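Local coordinates for protein HTH-type transcriptional regulator cbl (Escherichia coli K12, PDB 2FYI) that probably acts as an accessory LysR-type transcriptional regulator of the cys regulon, here represented by its cofactor-binding domain, at residues Glu38-Val43 against Gln201-Trp206; Leu193-Gly198 against Arg207-Cys212; Glu54-Leu59 against Pro77-Phe82. All coordinates share one frame; numbering follows the deposited sequence.

In the fold
Helix 29-39 and the turn after it are the first parts reached from the N terminus; there segment 38-43 meets 201-206, 158 residues further on, so contact 1 closes by far the longest loop. Within that loop lies contact 3, in which helix 52-61 meets the start of strand 79-94 after 17 intervening residues. Contact 2 comes last and crosses contact 1, since 193-198 precedes 201-206 and 207-212 follows it; the two also share helix 203-212. Contacts 2 and 3 are joined through the sheet, where Leu-193 and Leu-195 pair with Phe-82 and Val-80. Contact 1 ties helix 29-39 to helix 203-212, while contacts 2 and 3 pack helices 203-212 and 52-61 on neighbouring strands.

Contact 1 (Glu38-Val43 against Gln201-Trp206); sequences ELFPEV and QRNYVW
The methylene of Tyr-204 sits squarely over the face of the Phe-40 ring, with CB 3.9 Å from the ring centroid, a CH-pi contact. A second one runs the other way: Val-43 CG1 lies 4.0 Å from the centroid of the Tyr-204 ring, 5° off the normal, while Val-43 CG2 presses on Tyr-204 CD1 at 3.5 Å. The phenol can stand broadside to the valine because its CG lies between the backbone N and the carbonyl carbon (chi1 56°). Arg-202 CB lies over the rim of the opposite face, so both faces have a neighbour, and the Tyr-204 OH makes a weak hydrogen bond to Val-15 O. Flat aromatic and branched aliphatic groups suit this buried side, where nonpolar surfaces meet by van der Waals and CH-pi contact.

Toward solvent the packing thins. Exposed Asn-203 brings only ND2 near Phe-40 CE1, at 4.0 Å, with amide and ring planes 79° apart; a polar amide is at home on this margin, and its OD1 takes a weak hydrogen bond from Arg-202 NH2. Phe-40 O accepts from Val-43 N, closing a type I beta turn with Pro-41 at its second position. The end of helix 29-39, this turn and buried Val-43 thus pack on the start of helix 203-212, where Arg-202 is the N-cap, within the alpha/beta, periplasmic-binding-protein-like fold of LysR cofactor-binding domains.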
loop_
_atom_site.group_PDB
_atom_site.type_symbol
_atom_site.label_atom_id
_atom_site.label_comp_id
_atom_site.label_asym_id
_atom_site.label_seq_id
_atom_site.Cartn_x
_atom_site.Cartn_y
_atom_site.Cartn_z
ATOM N N GLU A 38 -1.387 23.825 11.786
ATOM C CA GLU A 38 -1.869 25.066 12.420
ATOM C C GLU A 38 -0.843 25.576 13.409
ATOM O O GLU A 38 -0.387 26.710 13.349
ATOM C CB GLU A 38 -3.098 24.772 13.243
ATOM C CG GLU A 38 -4.159 24.040 12.487
ATOM C CD GLU A 38 -5.315 24.966 12.156
ATOM O OE1 GLU A 38 -5.068 26.203 12.051
ATOM O OE2 GLU A 38 -6.459 24.456 12.019
ATOM N N LEU A 39 -0.507 24.708 14.347
ATOM C CA LEU A 39 0.445 25.017 15.385
ATOM C C LEU A 39 1.772 25.465 14.818
ATOM O O LEU A 39 2.345 26.426 15.286
ATOM C CB LEU A 39 0.681 23.775 16.218
ATOM C CG LEU A 39 1.514 24.012 17.455
ATOM C CD1 LEU A 39 0.582 24.684 18.429
ATOM C CD2 LEU A 39 2.040 22.691 18.009
ATOM N N PHE A 40 2.278 24.760 13.817
ATOM C CA PHE A 40 3.598 25.085 13.266
ATOM C C PHE A 40 3.535 25.416 11.787
ATOM O O PHE A 40 4.053 24.679 10.953
ATOM C CB PHE A 40 4.607 23.937 13.460
ATOM C CG PHE A 40 5.054 23.754 14.866
ATOM C CD1 PHE A 40 5.957 24.627 15.442
ATOM C CD2 PHE A 40 4.577 22.701 15.622
ATOM C CE1 PHE A 40 6.380 24.460 16.738
ATOM C CE2 PHE A 40 5.002 22.527 16.948
ATOM C CZ PHE A 40 5.907 23.410 17.498
ATOM N N PRO A 41 2.953 26.561 11.454
ATOM C CA PRO A 41 2.733 26.880 10.065
ATOM C C PRO A 41 4.019 26.988 9.257
ATOM O O PRO A 41 4.002 26.716 8.080
ATOM C CB PRO A 41 2.042 28.231 10.127
ATOM C CG PRO A 41 2.484 28.794 11.385
ATOM C CD PRO A 41 2.526 27.649 12.332
ATOM N N GLU A 42 5.133 27.360 9.864
ATOM C CA GLU A 42 6.365 27.501 9.093
ATOM C C GLU A 42 7.265 26.266 9.072
ATOM O O GLU A 42 8.380 26.330 8.574
ATOM C CB GLU A 42 7.171 28.686 9.585
ATOM C CG GLU A 42 6.452 29.974 9.397
ATOM C CD GLU A 42 6.433 30.411 7.951
ATOM O OE1 GLU A 42 7.317 31.246 7.612
ATOM O OE2 GLU A 42 5.562 29.923 7.175
ATOM N N VAL A 43 6.831 25.151 9.625
ATOM C CA VAL A 43 7.678 23.986 9.532
ATOM C C VAL A 43 7.194 23.081 8.426
ATOM O O VAL A 43 6.010 22.689 8.363
ATOM C CB VAL A 43 7.750 23.182 10.810
ATOM C CG1 VAL A 43 8.338 21.809 10.515
ATOM C CG2 VAL A 43 8.586 23.940 11.819
ATOM N N GLN A 201 16.963 16.585 19.383
ATOM C CA GLN A 201 15.955 16.968 18.378
ATOM C C GLN A 201 15.589 18.456 18.354
ATOM O O GLN A 201 15.891 19.204 19.297
ATOM C CB GLN A 201 14.686 16.173 18.593
ATOM C CG GLN A 201 14.885 14.657 18.609
ATOM C CD GLN A 201 14.949 14.033 17.210
ATOM O OE1 GLN A 201 14.817 14.721 16.177
ATOM N NE2 GLN A 201 15.140 12.724 17.172
ATOM N N ARG A 202 14.940 18.877 17.263
ATOM C CA ARG A 202 14.365 20.234 17.142
ATOM C C ARG A 202 13.128 20.344 18.018
ATOM O O ARG A 202 12.488 19.330 18.315
ATOM C CB ARG A 202 13.951 20.512 15.696
ATOM C CG ARG A 202 15.096 20.549 14.673
ATOM C CD ARG A 202 15.891 21.832 14.818
ATOM N NE ARG A 202 15.024 22.918 15.282
ATOM C CZ ARG A 202 14.356 23.751 14.487
ATOM N NH1 ARG A 202 14.450 23.666 13.162
ATOM N NH2 ARG A 202 13.598 24.690 15.020
ATOM N N ASN A 203 12.755 21.551 18.414
ATOM C CA ASN A 203 11.634 21.705 19.345
ATOM C C ASN A 203 10.334 21.079 18.843
ATOM O O ASN A 203 9.589 20.463 19.617
ATOM C CB ASN A 203 11.416 23.174 19.717
ATOM C CG ASN A 203 11.064 24.047 18.515
ATOM O OD1 ASN A 203 11.801 24.101 17.536
ATOM N ND2 ASN A 203 9.924 24.740 18.593
ATOM N N TYR A 204 10.071 21.221 17.541
ATOM C CA TYR A 204 8.830 20.717 16.959
ATOM C C TYR A 204 8.660 19.178 16.954
ATOM O O TYR A 204 7.523 18.680 16.915
ATOM C CB TYR A 204 8.582 21.309 15.577
ATOM C CG TYR A 204 9.689 21.101 14.598
ATOM C CD1 TYR A 204 10.472 22.178 14.164
ATOM C CD2 TYR A 204 9.967 19.836 14.083
ATOM C CE1 TYR A 204 11.518 21.996 13.224
ATOM C CE2 TYR A 204 11.009 19.628 13.145
ATOM C CZ TYR A 204 11.780 20.711 12.718
ATOM O OH TYR A 204 12.806 20.523 11.797
ATOM N N VAL A 205 9.763 18.426 16.991
ATOM C CA VAL A 205 9.657 16.965 17.025
ATOM C C VAL A 205 9.081 16.642 18.379
ATOM O O VAL A 205 8.145 15.861 18.488
ATOM C CB VAL A 205 11.034 16.267 16.924
ATOM C CG1 VAL A 205 10.916 14.746 17.141
ATOM C CG2 VAL A 205 11.719 16.615 15.625
ATOM N N TRP A 206 9.631 17.275 19.419
ATOM C CA TRP A 206 9.180 16.995 20.785
ATOM C C TRP A 206 7.696 17.313 20.911
ATOM O O TRP A 206 6.935 16.552 21.509
ATOM C CB TRP A 206 9.990 17.760 21.827
ATOM C CG TRP A 206 11.443 17.464 21.816
ATOM C CD1 TRP A 206 12.477 18.353 21.563
ATOM C CD2 TRP A 206 12.058 16.206 22.074
ATOM N NE1 TRP A 206 13.695 17.713 21.662
ATOM C CE2 TRP A 206 13.466 16.393 21.971
ATOM C CE3 TRP A 206 11.568 14.937 22.384
ATOM C CZ2 TRP A 206 14.377 15.340 22.164
ATOM C CZ3 TRP A 206 12.471 13.899 22.575
ATOM C CH2 TRP A 206 13.856 14.106 22.465
#

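Contact 2 (Leu193-Gly198 against Arg207-Cys212); sequences LGLKRG and RFLELC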
loop_
_atom_site.group_PDB
_atom_site.type_symbol
_atom_site.label_atom_id
_atom_site.label_comp_id
_atom_site.label_asym_id
_atom_site.label_seq_id
_atom_site.Cartn_x
_atom_site.Cartn_y
_atom_site.Cartn_z
ATOM N N LEU A 193 5.141 5.273 18.665
ATOM C CA LEU A 193 5.846 6.418 18.198
ATOM C C LEU A 193 7.275 6.172 18.655
ATOM O O LEU A 193 7.521 6.013 19.860
ATOM C CB LEU A 193 5.304 7.613 18.924
ATOM C CG LEU A 193 3.825 7.866 18.689
ATOM C CD1 LEU A 193 3.188 8.406 19.957
ATOM C CD2 LEU A 193 3.648 8.820 17.494
ATOM N N GLY A 194 8.207 6.111 17.703
ATOM C CA GLY A 194 9.603 5.865 18.030
ATOM C C GLY A 194 10.540 7.011 17.678
ATOM O O GLY A 194 10.296 7.766 16.738
ATOM N N LEU A 195 11.614 7.152 18.447
ATOM C CA LEU A 195 12.687 8.093 18.122
ATOM C C LEU A 195 13.987 7.341 18.277
ATOM O O LEU A 195 14.044 6.328 19.013
ATOM C CB LEU A 195 12.709 9.268 19.109
ATOM C CG LEU A 195 11.421 10.059 19.223
ATOM C CD1 LEU A 195 11.379 10.907 20.459
ATOM C CD2 LEU A 195 11.334 10.896 17.980
ATOM N N LYS A 196 15.036 7.840 17.624
ATOM C CA LYS A 196 16.372 7.299 17.847
ATOM C C LYS A 196 16.841 7.577 19.273
ATOM O O LYS A 196 16.738 8.704 19.774
ATOM C CB LYS A 196 17.340 7.903 16.853
ATOM C CG LYS A 196 18.752 7.390 16.915
ATOM C CD LYS A 196 19.484 8.087 15.785
ATOM C CE LYS A 196 20.971 8.151 16.004
ATOM N NZ LYS A 196 21.551 6.870 15.595
ATOM N N ARG A 197 17.345 6.547 19.934
ATOM C CA ARG A 197 17.772 6.693 21.328
ATOM C C ARG A 197 19.022 7.555 21.466
ATOM O O ARG A 197 19.909 7.505 20.620
ATOM C CB ARG A 197 18.018 5.321 21.918
ATOM C CG ARG A 197 18.484 5.306 23.313
ATOM C CD ARG A 197 18.710 3.877 23.670
ATOM N NE ARG A 197 17.435 3.180 23.802
ATOM C CZ ARG A 197 16.675 3.252 24.896
ATOM N NH1 ARG A 197 17.081 4.001 25.937
ATOM N NH2 ARG A 197 15.525 2.583 24.963
ATOM N N GLY A 198 19.083 8.354 22.527
ATOM C CA GLY A 198 20.181 9.300 22.718
ATOM C C GLY A 198 20.270 10.414 21.673
ATOM O O GLY A 198 21.235 11.163 21.640
ATOM N N ARG A 207 7.284 18.423 20.305
ATOM C CA ARG A 207 5.886 18.768 20.334
ATOM C C ARG A 207 4.976 17.785 19.604
ATOM O O ARG A 207 3.904 17.466 20.089
ATOM C CB ARG A 207 5.639 20.163 19.811
ATOM C CG ARG A 207 4.218 20.555 20.147
ATOM C CD ARG A 207 4.090 20.820 21.652
ATOM N NE ARG A 207 4.459 22.214 21.905
ATOM C CZ ARG A 207 3.582 23.224 21.908
ATOM N NH1 ARG A 207 2.277 22.974 21.713
ATOM N NH2 ARG A 207 3.994 24.481 22.125
ATOM N N PHE A 208 5.394 17.311 18.439
ATOM C CA PHE A 208 4.567 16.392 17.682
ATOM C C PHE A 208 4.144 15.209 18.522
ATOM O O PHE A 208 2.998 14.777 18.470
ATOM C CB PHE A 208 5.314 15.873 16.466
ATOM C CG PHE A 208 4.462 15.026 15.566
ATOM C CD1 PHE A 208 3.800 15.584 14.494
ATOM C CD2 PHE A 208 4.302 13.664 15.810
ATOM C CE1 PHE A 208 2.992 14.795 13.673
ATOM C CE2 PHE A 208 3.497 12.871 14.981
ATOM C CZ PHE A 208 2.846 13.443 13.922
ATOM N N LEU A 209 5.080 14.673 19.293
ATOM C CA LEU A 209 4.781 13.490 20.084
ATOM C C LEU A 209 3.718 13.838 21.085
ATOM O O LEU A 209 2.768 13.083 21.278
ATOM C CB LEU A 209 6.021 12.929 20.799
ATOM C CG LEU A 209 7.090 12.264 19.927
ATOM C CD1 LEU A 209 7.603 11.033 20.583
ATOM C CD2 LEU A 209 6.492 11.877 18.615
ATOM N N GLU A 210 3.866 14.994 21.709
ATOM C CA GLU A 210 2.939 15.403 22.763
ATOM C C GLU A 210 1.512 15.570 22.212
ATOM O O GLU A 210 0.538 14.951 22.664
ATOM C CB GLU A 210 3.440 16.695 23.370
ATOM C CG GLU A 210 2.669 17.120 24.557
ATOM C CD GLU A 210 2.726 18.616 24.688
ATOM O OE1 GLU A 210 3.742 19.149 25.229
ATOM O OE2 GLU A 210 1.757 19.261 24.210
ATOM N N LEU A 211 1.434 16.435 21.216
ATOM C CA LEU A 211 0.306 16.576 20.342
ATOM C C LEU A 211 -0.414 15.257 20.044
ATOM O O LEU A 211 -1.637 15.241 19.963
ATOM C CB LEU A 211 0.823 17.183 19.051
ATOM C CG LEU A 211 -0.173 18.015 18.267
ATOM C CD1 LEU A 211 -1.281 18.552 19.187
ATOM C CD2 LEU A 211 0.585 19.122 17.524
ATOM N N CYS A 212 0.336 14.168 19.858
ATOM C CA CYS A 212 -0.240 12.837 19.612
ATOM C C CYS A 212 -0.922 12.212 20.821
ATOM O O CYS A 212 -1.891 11.442 20.670
ATOM C CB CYS A 212 0.854 11.880 19.245
ATOM S SG CYS A 212 1.087 11.784 17.555
#
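Leu-195 and Leu-209 meet end to end, CD1 to CD1 at 3.8 Å. The leucine of the strand has CG anti to the carbonyl carbon (chi1 -57°) and an extended second torsion, which carries CD1 out from the sheet toward the helix. Leu-209 also sets CG beside its backbone N, and from there its two branches part and divide the work: CD1 serves Leu-195, while CD2 faces Leu-193 CD2 more loosely, at 4.3 Å.

The same Leu-193 methyl meets Cys-212 SG at 3.9 Å, one helical turn beyond Leu-209. Leu-193 therefore spans two successive helix positions, i and i+3, with a single branch, whereas Leu-195 addresses the first of them. Cysteine suits its place because the small, polarisable sulfur fits beside a leucine methyl without requiring a polar partner.

The strand and helix segments run nearly antiparallel, at 163°, with axes 10.4 Å apart, a separation that leucines can bridge from both sides. Ile-66 of the neighbouring strand 66-69 touches both Leu-195 and Leu-209, and Phe-82 of strand 79-94 also touches Leu-209. After strand 189-196 the chain turns through a loop, and helix 203-212 returns nearly antiparallel over the sheet, the layered strand-to-helix packing of an alpha/beta fold such as this LysR cofactor-binding domain.

Contact 3 (Glu54-Leu59 against Pro77-Phe82); sequences EIATLL and PQLVAF
Leu-79 pushes its forked end into the surface of helix 52-61, where CD2 meets Leu-59 CB at 3.6 Å. The other branch, CD1, lies 3.9 Å from Leu-59 CD1 and also reaches Ala-56 CB at 4.1 Å. The two leucines cross at about a right angle, and the two methyls of Leu-79 lie along the Leu-59 side chain, CD2 by CB and CD1 by CD1. Its extended second torsion (chi2 176°), with CG anti to the carbonyl carbon, projects Leu-79 from the strand far enough to do this. Ala-56 is small enough to let the leucine methyl approach the helix backbone, while Leu-59, one turn later, supplies bulk.

Behind this first shell, Leu-73 from a loop also touches Leu-79. The strand is held in the sheet by backbone hydrogen bonds between Val-80 and Leu-195 and between Phe-82 and Leu-193. At the far end of the helix segment, Glu-54 accepts from Thr-51 N and forms a salt bridge with Arg-119 of the second subunit.

Across the two segments the contact is wholly apolar: three buried aliphatic residues are held by van der Waals contact and hydrophobic burial, and the polar bonds just described lie around them.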
loop_
_atom_site.group_PDB
_atom_site.type_symbol
_atom_site.label_atom_id
_atom_site.label_comp_id
_atom_site.label_asym_id
_atom_site.label_seq_id
_atom_site.Cartn_x
_atom_site.Cartn_y
_atom_site.Cartn_z
ATOM N N GLU A 54 11.857 -1.008 7.447
ATOM C CA GLU A 54 12.369 0.207 6.821
ATOM C C GLU A 54 12.322 1.387 7.767
ATOM O O GLU A 54 13.243 2.204 7.829
ATOM C CB GLU A 54 11.495 0.581 5.644
ATOM C CG GLU A 54 12.094 0.262 4.309
ATOM C CD GLU A 54 11.058 -0.155 3.282
ATOM O OE1 GLU A 54 9.856 0.244 3.365
ATOM O OE2 GLU A 54 11.475 -0.909 2.388
ATOM N N ILE A 55 11.205 1.491 8.466
ATOM C CA ILE A 55 10.978 2.578 9.356
ATOM C C ILE A 55 12.027 2.569 10.440
ATOM O O ILE A 55 12.599 3.613 10.777
ATOM C CB ILE A 55 9.616 2.474 9.969
ATOM C CG1 ILE A 55 8.573 2.317 8.866
ATOM C CG2 ILE A 55 9.333 3.709 10.793
ATOM C CD1 ILE A 55 7.143 2.512 9.328
ATOM N N ALA A 56 12.309 1.391 10.978
ATOM C CA ALA A 56 13.345 1.276 11.997
ATOM C C ALA A 56 14.704 1.689 11.435
ATOM O O ALA A 56 15.456 2.400 12.080
ATOM C CB ALA A 56 13.399 -0.130 12.553
ATOM N N THR A 57 15.024 1.254 10.226
ATOM C CA THR A 57 16.289 1.616 9.630
ATOM C C THR A 57 16.387 3.117 9.436
ATOM O O THR A 57 17.412 3.707 9.746
ATOM C CB THR A 57 16.439 0.930 8.308
ATOM O OG1 THR A 57 16.539 -0.465 8.560
ATOM C CG2 THR A 57 17.679 1.387 7.604
ATOM N N LEU A 58 15.326 3.747 8.934
ATOM C CA LEU A 58 15.382 5.184 8.683
ATOM C C LEU A 58 15.628 5.920 9.980
ATOM O O LEU A 58 16.341 6.908 10.008
ATOM C CB LEU A 58 14.108 5.689 8.013
ATOM C CG LEU A 58 13.821 5.165 6.599
ATOM C CD1 LEU A 58 12.391 5.471 6.295
ATOM C CD2 LEU A 58 14.723 5.764 5.549
ATOM N N LEU A 59 15.050 5.431 11.067
ATOM C CA LEU A 59 15.284 6.068 12.343
ATOM C C LEU A 59 16.722 5.879 12.763
ATOM O O LEU A 59 17.352 6.835 13.196
ATOM C CB LEU A 59 14.343 5.534 13.408
ATOM C CG LEU A 59 12.919 6.075 13.458
ATOM C CD1 LEU A 59 12.172 5.456 14.626
ATOM C CD2 LEU A 59 12.940 7.568 13.587
ATOM N N PRO A 77 16.801 -2.290 20.255
ATOM C CA PRO A 77 17.736 -1.733 21.220
ATOM C C PRO A 77 18.139 -0.303 20.871
ATOM O O PRO A 77 18.522 0.464 21.754
ATOM C CB PRO A 77 18.967 -2.638 21.090
ATOM C CG PRO A 77 18.455 -3.912 20.569
ATOM C CD PRO A 77 17.298 -3.545 19.661
ATOM N N GLN A 78 18.073 0.070 19.600
ATOM C CA GLN A 78 18.527 1.411 19.236
ATOM C C GLN A 78 17.421 2.437 19.136
ATOM O O GLN A 78 17.658 3.586 18.803
ATOM C CB GLN A 78 19.253 1.399 17.925
ATOM C CG GLN A 78 20.638 0.895 18.012
ATOM C CD GLN A 78 21.192 0.698 16.622
ATOM O OE1 GLN A 78 20.444 0.750 15.604
ATOM N NE2 GLN A 78 22.511 0.475 16.548
ATOM N N LEU A 79 16.198 2.027 19.400
ATOM C CA LEU A 79 15.125 2.996 19.403
ATOM C C LEU A 79 14.468 3.070 20.766
ATOM O O LEU A 79 14.727 2.249 21.635
ATOM C CB LEU A 79 14.096 2.680 18.314
ATOM C CG LEU A 79 14.652 2.499 16.904
ATOM C CD1 LEU A 79 13.517 2.111 16.014
ATOM C CD2 LEU A 79 15.362 3.755 16.388
ATOM N N VAL A 80 13.626 4.076 20.938
ATOM C CA VAL A 80 12.823 4.249 22.140
ATOM C C VAL A 80 11.392 4.498 21.651
ATOM O O VAL A 80 11.181 5.399 20.828
ATOM C CB VAL A 80 13.273 5.508 22.903
ATOM C CG1 VAL A 80 12.398 5.740 24.112
ATOM C CG2 VAL A 80 14.730 5.409 23.307
ATOM N N ALA A 81 10.416 3.737 22.141
ATOM C CA ALA A 81 9.084 3.843 21.589
ATOM C C ALA A 81 8.051 4.156 22.648
ATOM O O ALA A 81 8.118 3.650 23.766
ATOM C CB ALA A 81 8.730 2.579 20.866
ATOM N N PHE A 82 7.084 4.995 22.284
ATOM C CA PHE A 82 5.992 5.332 23.184
ATOM C C PHE A 82 4.701 4.902 22.531
ATOM O O PHE A 82 4.550 5.013 21.307
ATOM C CB PHE A 82 5.941 6.829 23.415
ATOM C CG PHE A 82 7.244 7.427 23.836
ATOM C CD1 PHE A 82 8.201 7.779 22.898
ATOM C CD2 PHE A 82 7.510 7.687 25.173
ATOM C CE1 PHE A 82 9.428 8.372 23.295
ATOM C CE2 PHE A 82 8.734 8.275 25.573
ATOM C CZ PHE A 82 9.685 8.611 24.629
#